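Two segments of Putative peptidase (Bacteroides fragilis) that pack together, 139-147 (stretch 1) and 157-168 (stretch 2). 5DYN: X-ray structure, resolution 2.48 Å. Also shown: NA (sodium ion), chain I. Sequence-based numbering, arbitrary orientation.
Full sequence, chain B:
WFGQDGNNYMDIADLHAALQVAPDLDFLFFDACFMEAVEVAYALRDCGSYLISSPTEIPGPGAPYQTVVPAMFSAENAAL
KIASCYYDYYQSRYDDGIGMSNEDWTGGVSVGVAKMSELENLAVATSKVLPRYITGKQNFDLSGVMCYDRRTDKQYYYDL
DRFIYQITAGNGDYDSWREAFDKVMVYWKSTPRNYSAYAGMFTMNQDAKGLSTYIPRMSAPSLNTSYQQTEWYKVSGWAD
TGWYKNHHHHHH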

# COMPACT_ATOMS: atom_id res chain seq x y z
N ASN B 139 -18.94 -20.27 -7.36
CA ASN B 139 -18.91 -18.81 -7.42
C ASN B 139 -19.85 -18.20 -6.39
O ASN B 139 -20.97 -18.68 -6.18
N PHE B 140 -19.39 -17.13 -5.75
CA PHE B 140 -20.16 -16.50 -4.68
C PHE B 140 -21.17 -15.50 -5.23
O PHE B 140 -21.02 -14.99 -6.34
N ASP B 141 -22.22 -15.24 -4.45
CA ASP B 141 -23.16 -14.17 -4.75
C ASP B 141 -22.63 -12.88 -4.12
O ASP B 141 -22.89 -12.60 -2.95
N LEU B 142 -21.88 -12.11 -4.90
CA LEU B 142 -21.11 -10.99 -4.35
C LEU B 142 -21.77 -9.63 -4.53
O LEU B 142 -21.10 -8.60 -4.40
N SER B 143 -23.06 -9.62 -4.83
CA SER B 143 -23.79 -8.36 -4.94
C SER B 143 -23.85 -7.72 -3.56
O SER B 143 -24.14 -8.38 -2.56
N GLY B 144 -23.55 -6.42 -3.50
CA GLY B 144 -23.54 -5.72 -2.23
C GLY B 144 -22.17 -5.73 -1.57
O GLY B 144 -21.91 -4.95 -0.66
N VAL B 145 -21.30 -6.63 -2.02
CA VAL B 145 -19.93 -6.66 -1.53
C VAL B 145 -19.06 -5.76 -2.39
O VAL B 145 -18.81 -6.06 -3.56
N MET B 146 -18.62 -4.65 -1.81
CA MET B 146 -17.82 -3.65 -2.53
C MET B 146 -16.64 -4.29 -3.24
O MET B 146 -15.87 -5.04 -2.64
N CYS B 147 -16.53 -4.00 -4.53
CA CYS B 147 -15.39 -4.46 -5.32
C CYS B 147 -14.48 -3.27 -5.60
O CYS B 147 -14.88 -2.32 -6.27
N TYR B 157 -9.98 -7.55 -6.19
CA TYR B 157 -10.05 -7.10 -4.80
C TYR B 157 -11.46 -6.75 -4.34
O TYR B 157 -12.10 -5.87 -4.90
N TYR B 158 -11.93 -7.46 -3.32
CA TYR B 158 -13.21 -7.16 -2.70
C TYR B 158 -13.02 -6.78 -1.24
O TYR B 158 -12.01 -7.12 -0.63
N ASP B 159 -13.99 -6.07 -0.68
CA ASP B 159 -13.92 -5.68 0.72
C ASP B 159 -14.05 -6.91 1.62
O ASP B 159 -15.03 -7.65 1.54
N LEU B 160 -13.05 -7.12 2.48
CA LEU B 160 -13.01 -8.29 3.35
C LEU B 160 -14.19 -8.35 4.31
O LEU B 160 -14.83 -9.39 4.45
N ASP B 161 -14.47 -7.23 4.96
CA ASP B 161 -15.54 -7.18 5.95
C ASP B 161 -16.91 -7.49 5.34
O ASP B 161 -17.68 -8.26 5.91
N ARG B 162 -17.20 -6.90 4.19
CA ARG B 162 -18.48 -7.13 3.54
C ARG B 162 -18.61 -8.55 3.02
O ARG B 162 -19.71 -9.11 2.95
N PHE B 163 -17.47 -9.15 2.66
CA PHE B 163 -17.46 -10.54 2.21
C PHE B 163 -17.78 -11.51 3.36
O PHE B 163 -18.56 -12.44 3.19
N ILE B 164 -17.16 -11.28 4.52
CA ILE B 164 -17.43 -12.11 5.69
C ILE B 164 -18.88 -11.91 6.12
O ILE B 164 -19.56 -12.86 6.52
N TYR B 165 -19.36 -10.67 6.01
CA TYR B 165 -20.74 -10.35 6.32
C TYR B 165 -21.71 -11.10 5.41
O TYR B 165 -22.75 -11.58 5.85
N GLN B 166 -21.35 -11.19 4.13
CA GLN B 166 -22.18 -11.86 3.14
C GLN B 166 -22.34 -13.34 3.45
O GLN B 166 -23.46 -13.86 3.51
N ILE B 167 -21.22 -14.03 3.65
CA ILE B 167 -21.24 -15.48 3.82
C ILE B 167 -21.77 -15.91 5.18
O ILE B 167 -22.19 -17.05 5.36
N THR B 168 -21.76 -14.99 6.15
CA THR B 168 -22.31 -15.29 7.47
C THR B 168 -23.69 -14.65 7.65
O THR B 168 -24.28 -14.75 8.72

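A segment without regular secondary structure can pack against a helix if its apolar side chains fill the gaps and the helix supplies polar groups for its unpaired carbonyls. The contact between 139-147 and 157-168 of this putative peptidase, which buries 676 Å² over both sides, illustrates the principle. Along the second stretch, Y157 contributes little: its side chain (chi1 m) leads away, and the backbone makes the approach.

Y158, also m, is the aromatic centre of the contact. Its CA-to-CB bond points sideways, yet the ring reaches back and is sandwiched. L142 CD1 lies over one face, 3.7 Å from Y158 CZ, in a CH-pi arrangement; C147 SG lies over the opposite face, 3.8 Å from the ring centroid, while C147 CB comes within 3.5 Å of Y158 CE2. L142 (m, t) and C147 (t) thus grip one ring between them, and V145 O sits at its edge. The backbones of C147 and Y158 form a single beta bridge here, and D159 N donates to M146 O at 2.9 Å, fixing the register.

D159 (t) turns the chain from strand to helix. Its CB faces the first stretch, 4.1 Å from M146 CB, but its carboxylate leads away and caps the helix, OD2 accepting from R162 N at 2.8 Å. L160 points away, and D161 makes no contact with the first stretch; it forms a salt bridge with R162, whose NE is 3.0 Å from D161 OD2. R162 (m, m, p) offers its base rather than its guanidinium: R162 CB is 4.0 Å from V145 CG1. V145, a buried t rotamer, also places CG1 4.2 Å from F163 CB.

F163 (t) leaves the helix sideways, but its ring comes nearer the first stretch and reaches F140. Its edge meets the face of F140 (m), with the planes at 76° and F140 CD2 3.9 Å from F163 CE1; L142 CD2 also lies near the edge, 4.1 Å from F163 CD1. One turn later, Q166 (t, p) points straight at the loop. Its NE2 donates to D141 O at 2.6 Å and to S143 O at 2.9 Å, so a single amide satisfies two carbonyls around the type II turn from L142 to V145. Within that turn, G144 adopts a backbone conformation that calls for glycine, and its carbonyl O binds a sodium ion at 2.5 Å, with further ligands elsewhere in the structure. I167 (p, t) closes the apolar row, its CG2 4.3 Å from F140 CD2.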

# COMPACT_ATOMS: atom_id res chain seq x y z
CB ASN B 139 -19.28 -18.32 -8.82
CG ASN B 139 -18.11 -18.38 -9.78
OD1 ASN B 139 -16.95 -18.41 -9.37
ND2 ASN B 139 -18.41 -18.42 -11.07
CB PHE B 140 -19.21 -15.80 -3.70
CG PHE B 140 -18.29 -16.74 -2.97
CD1 PHE B 140 -17.13 -17.21 -3.57
CD2 PHE B 140 -18.58 -17.15 -1.67
CE1 PHE B 140 -16.27 -18.07 -2.89
CE2 PHE B 140 -17.73 -18.01 -0.99
CZ PHE B 140 -16.58 -18.47 -1.60
CB ASP B 141 -24.56 -14.50 -4.23
CG ASP B 141 -25.58 -13.43 -4.55
OD1 ASP B 141 -25.35 -12.64 -5.49
OD2 ASP B 141 -26.63 -13.39 -3.86
CB LEU B 142 -19.72 -10.96 -4.98
CG LEU B 142 -18.82 -12.15 -4.63
CD1 LEU B 142 -17.49 -12.04 -5.36
CD2 LEU B 142 -18.62 -12.21 -3.13
CB SER B 143 -25.19 -8.59 -5.49
OG SER B 143 -25.90 -9.55 -4.73
CB VAL B 145 -19.34 -8.09 -1.54
CG1 VAL B 145 -17.91 -8.07 -1.03
CG2 VAL B 145 -20.20 -9.03 -0.72
CB MET B 146 -17.31 -2.57 -1.58
CG MET B 146 -16.38 -1.56 -2.25
SD MET B 146 -17.21 -0.61 -3.54
CE MET B 146 -15.83 0.29 -4.26
CB CYS B 147 -15.85 -5.10 -6.62
SG CYS B 147 -14.52 -5.85 -7.59
CB TYR B 157 -9.12 -5.90 -4.60
CG TYR B 157 -7.80 -6.04 -5.32
CD1 TYR B 157 -6.78 -6.83 -4.79
CD2 TYR B 157 -7.58 -5.39 -6.53
CE1 TYR B 157 -5.58 -6.96 -5.45
CE2 TYR B 157 -6.37 -5.52 -7.19
CZ TYR B 157 -5.38 -6.31 -6.65
OH TYR B 157 -4.18 -6.44 -7.31
CB TYR B 158 -14.15 -8.37 -2.79
CG TYR B 158 -14.64 -8.67 -4.18
CD1 TYR B 158 -13.89 -9.45 -5.05
CD2 TYR B 158 -15.87 -8.19 -4.62
CE1 TYR B 158 -14.34 -9.73 -6.32
CE2 TYR B 158 -16.33 -8.48 -5.89
CZ TYR B 158 -15.57 -9.25 -6.74
OH TYR B 158 -16.02 -9.53 -8.00
CB ASP B 159 -15.00 -4.66 1.06
CG ASP B 159 -14.90 -4.17 2.48
OD1 ASP B 159 -14.03 -3.32 2.76
OD2 ASP B 159 -15.70 -4.64 3.33
CB LEU B 160 -11.69 -8.32 4.13
CG LEU B 160 -11.57 -9.41 5.20
CD1 LEU B 160 -11.56 -10.79 4.57
CD2 LEU B 160 -10.31 -9.20 6.04
CB ASP B 161 -15.58 -5.81 6.62
CG ASP B 161 -16.79 -5.63 7.50
OD1 ASP B 161 -16.76 -6.09 8.66
OD2 ASP B 161 -17.79 -5.03 7.03
CB ARG B 162 -18.69 -6.12 2.40
CG ARG B 162 -18.88 -4.69 2.86
CD ARG B 162 -20.18 -4.51 3.63
NE ARG B 162 -20.05 -4.84 5.04
CZ ARG B 162 -21.07 -4.88 5.90
NH1 ARG B 162 -22.30 -4.61 5.49
NH2 ARG B 162 -20.85 -5.19 7.17
CB PHE B 163 -16.11 -10.89 1.58
CG PHE B 163 -15.92 -12.35 1.32
CD1 PHE B 163 -16.70 -13.00 0.37
CD2 PHE B 163 -14.96 -13.08 2.00
CE1 PHE B 163 -16.53 -14.35 0.13
CE2 PHE B 163 -14.78 -14.43 1.75
CZ PHE B 163 -15.57 -15.07 0.82
CB ILE B 164 -16.48 -11.79 6.87
CG1 ILE B 164 -15.03 -12.00 6.45
CG2 ILE B 164 -16.79 -12.68 8.06
CD1 ILE B 164 -14.70 -13.43 6.07
CB TYR B 165 -20.98 -8.84 6.20
CG TYR B 165 -22.36 -8.40 6.61
CD1 TYR B 165 -22.63 -8.05 7.92
CD2 TYR B 165 -23.40 -8.33 5.68
CE1 TYR B 165 -23.90 -7.65 8.31
CE2 TYR B 165 -24.66 -7.93 6.06
CZ TYR B 165 -24.91 -7.59 7.37
OH TYR B 165 -26.16 -7.18 7.75
CB GLN B 166 -21.58 -11.67 1.74
CG GLN B 166 -22.48 -12.12 0.60
CD GLN B 166 -23.45 -11.05 0.16
OE1 GLN B 166 -24.09 -10.40 0.99
NE2 GLN B 166 -23.56 -10.84 -1.15
CB ILE B 167 -19.83 -16.08 3.62
CG1 ILE B 167 -18.89 -15.63 4.74
CG2 ILE B 167 -19.27 -15.67 2.27
CD1 ILE B 167 -17.51 -16.24 4.64
CB THR B 168 -21.39 -14.79 8.60
OG1 THR B 168 -21.32 -13.36 8.57
CG2 THR B 168 -20.00 -15.38 8.47
NA NA I . -20.42 -3.05 0.07